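Local coordinates for putative uncharacterized protein (Bacteroides eggerthii DSM 20697, PDB 5BYP), which is of unknown function but carries a lipocalin-like domain of the calycin clan, and so may bind a small hydrophobic ligand within a curled antiparallel sheet, at residues Asp62-Thr67 against Arg101-Glu106. Residues are numbered along the deposited sequence; the frame is centred on the assembly and turned at random.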
loop_
_atom_site.group_PDB
_atom_site.type_symbol
_atom_site.label_atom_id
_atom_site.label_comp_id
_atom_site.label_asym_id
_atom_site.label_seq_id
_atom_site.Cartn_x
_atom_site.Cartn_y
_atom_site.Cartn_z
ATOM N N ASP A 62 -0.437 8.589 -15.004
ATOM C CA ASP A 62 0.746 7.906 -14.467
ATOM C C ASP A 62 0.621 7.792 -12.945
ATOM O O ASP A 62 1.610 7.881 -12.208
ATOM C CB ASP A 62 2.034 8.662 -14.870
ATOM C CG ASP A 62 3.325 7.910 -14.577
ATOM O OD1 ASP A 62 3.506 6.799 -15.131
ATOM O OD2 ASP A 62 4.166 8.447 -13.814
ATOM N N GLU A 63 -0.615 7.601 -12.474
ATOM C CA GLU A 63 -0.914 7.552 -11.054
ATOM C C GLU A 63 -1.792 6.358 -10.688
ATOM O O GLU A 63 -2.579 5.883 -11.508
ATOM C CB GLU A 63 -1.610 8.860 -10.617
ATOM C CG GLU A 63 -0.761 10.112 -10.790
ATOM C CD GLU A 63 -1.258 11.352 -10.072
ATOM O OE1 GLU A 63 -2.486 11.606 -10.084
ATOM O OE2 GLU A 63 -0.408 12.091 -9.522
ATOM N N ILE A 64 -1.671 5.896 -9.441
ATOM C CA ILE A 64 -2.501 4.841 -8.881
ATOM C C ILE A 64 -3.051 5.368 -7.557
ATOM O O ILE A 64 -2.286 5.867 -6.711
ATOM C CB ILE A 64 -1.768 3.465 -8.745
ATOM C CG1 ILE A 64 -2.705 2.405 -8.163
ATOM C CG2 ILE A 64 -0.455 3.572 -7.927
ATOM C CD1 ILE A 64 -2.344 1.013 -8.498
ATOM N N SER A 65 -4.380 5.348 -7.416
ATOM C CA SER A 65 -5.023 5.838 -6.209
ATOM C C SER A 65 -5.522 4.687 -5.398
ATOM O O SER A 65 -6.533 4.070 -5.751
ATOM C CB SER A 65 -6.159 6.792 -6.549
ATOM O OG SER A 65 -5.656 8.063 -6.919
ATOM N N ILE A 66 -4.805 4.361 -4.316
ATOM C CA ILE A 66 -5.204 3.251 -3.463
ATOM C C ILE A 66 -6.084 3.766 -2.317
ATOM O O ILE A 66 -5.677 4.653 -1.555
ATOM C CB ILE A 66 -4.005 2.432 -2.933
ATOM C CG1 ILE A 66 -2.948 2.131 -4.054
ATOM C CG2 ILE A 66 -4.525 1.157 -2.277
ATOM C CD1 ILE A 66 -1.705 1.373 -3.592
ATOM N N THR A 67 -7.296 3.207 -2.215
ATOM C CA THR A 67 -8.275 3.531 -1.171
ATOM C C THR A 67 -8.564 2.274 -0.374
ATOM O O THR A 67 -8.824 1.225 -0.964
ATOM C CB THR A 67 -9.548 4.126 -1.783
ATOM O OG1 THR A 67 -9.200 5.162 -2.705
ATOM C CG2 THR A 67 -10.508 4.660 -0.741
ATOM N N ARG A 101 -4.130 6.979 -0.477
ATOM C CA ARG A 101 -2.859 7.559 -0.954
ATOM C C ARG A 101 -2.720 7.357 -2.485
ATOM O O ARG A 101 -2.923 6.249 -2.995
ATOM C CB ARG A 101 -1.621 6.995 -0.213
ATOM C CG ARG A 101 -0.244 7.533 -0.775
ATOM C CD ARG A 101 0.905 7.475 0.227
ATOM N NE ARG A 101 0.593 8.307 1.393
ATOM C CZ ARG A 101 1.279 8.322 2.527
ATOM N NH1 ARG A 101 2.352 7.554 2.673
ATOM N NH2 ARG A 101 0.894 9.097 3.531
ATOM N N THR A 102 -2.379 8.451 -3.194
ATOM C CA THR A 102 -2.160 8.509 -4.641
ATOM C C THR A 102 -0.651 8.566 -4.900
ATOM O O THR A 102 0.047 9.435 -4.358
ATOM C CB THR A 102 -2.915 9.700 -5.256
ATOM O OG1 THR A 102 -4.284 9.615 -4.868
ATOM C CG2 THR A 102 -2.828 9.725 -6.778
ATOM N N PHE A 103 -0.150 7.586 -5.665
ATOM C CA PHE A 103 1.275 7.446 -5.995
ATOM C C PHE A 103 1.542 7.718 -7.433
ATOM O O PHE A 103 0.727 7.359 -8.284
ATOM C CB PHE A 103 1.765 6.016 -5.710
ATOM C CG PHE A 103 1.597 5.513 -4.309
ATOM C CD1 PHE A 103 0.416 4.883 -3.913
ATOM C CD2 PHE A 103 2.656 5.559 -3.409
ATOM C CE1 PHE A 103 0.280 4.369 -2.624
ATOM C CE2 PHE A 103 2.525 5.028 -2.127
ATOM C CZ PHE A 103 1.341 4.442 -1.740
ATOM N N LYS A 104 2.739 8.229 -7.727
ATOM C CA LYS A 104 3.232 8.347 -9.089
ATOM C C LYS A 104 3.895 7.029 -9.442
ATOM O O LYS A 104 4.708 6.525 -8.661
ATOM C CB LYS A 104 4.201 9.539 -9.246
ATOM C CG LYS A 104 3.537 10.932 -9.195
ATOM C CD LYS A 104 2.748 11.306 -10.468
ATOM C CE LYS A 104 3.602 11.723 -11.646
ATOM N NZ LYS A 104 2.764 12.072 -12.829
ATOM N N VAL A 105 3.475 6.409 -10.551
ATOM C CA VAL A 105 4.067 5.140 -10.981
ATOM C C VAL A 105 5.342 5.441 -11.764
ATOM O O VAL A 105 5.271 5.859 -12.922
ATOM C CB VAL A 105 3.082 4.269 -11.790
ATOM C CG1 VAL A 105 3.725 2.923 -12.164
ATOM C CG2 VAL A 105 1.775 4.065 -11.014
ATOM N N GLU A 106 6.503 5.293 -11.108
ATOM C CA GLU A 106 7.801 5.553 -11.746
ATOM C C GLU A 106 8.262 4.342 -12.566
ATOM O O GLU A 106 8.820 4.509 -13.649
ATOM C CB GLU A 106 8.870 5.920 -10.704
ATOM C CG GLU A 106 8.592 7.222 -9.972
ATOM C CD GLU A 106 9.751 7.764 -9.158
ATOM O OE1 GLU A 106 10.769 7.049 -9.007
ATOM O OE2 GLU A 106 9.656 8.927 -8.704
#
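Backbone hydrogen bonds couple Ile64 to Phe103 and Ile66 to Arg101, each pair in both directions (Phe103 N to Ile64 O 2.9 Å, N-H...O angle 169°), and the strand axes run antiparallel at 156°. Glu63-Lys104 and Ser65-Thr102 are the non-hydrogen-bonded pairs. Beyond the Ile64 pair, Val105 N donates to Asp62 O at 2.9 Å.

On the face carrying Glu63, Ser65, Thr102 and Lys104, a hydroxyl pair bridges the strands: Ser65 OG, anti to its carbonyl carbon (chi1 -77°), lies 2.9 Å from Thr102 OG1, which also bonds Glu100 weakly. The Glu63 carboxylate and CG lie against Lys104 methylenes and the Thr102 methyl without a bond, OE2 being 3.4 Å from Lys104 CD. An alanine at Glu63 would probably uncover these groups and remove one of two acidic groups near Lys104 NZ, leaving Asp62 OD2 at 4.0 Å.

The other face is mostly apolar. Ile64 CG2 meets Val105 CG2 at 3.8 Å, and Ile66 CD1 approaches Phe103 CE1 obliquely at 3.7 Å. Arg101 CG lies 3.6 Å above the Phe103 ring toward its rim, while its NH1 bonds Tyr122 OH. Tyr122 also meets that ring edge-to-face, and Leu115 touches Ile64, Phe103 and Val105. Residues alternating between a polar and a mostly apolar face of adjacent antiparallel strands are consistent with the curled barrel wall of a lipocalin-like fold.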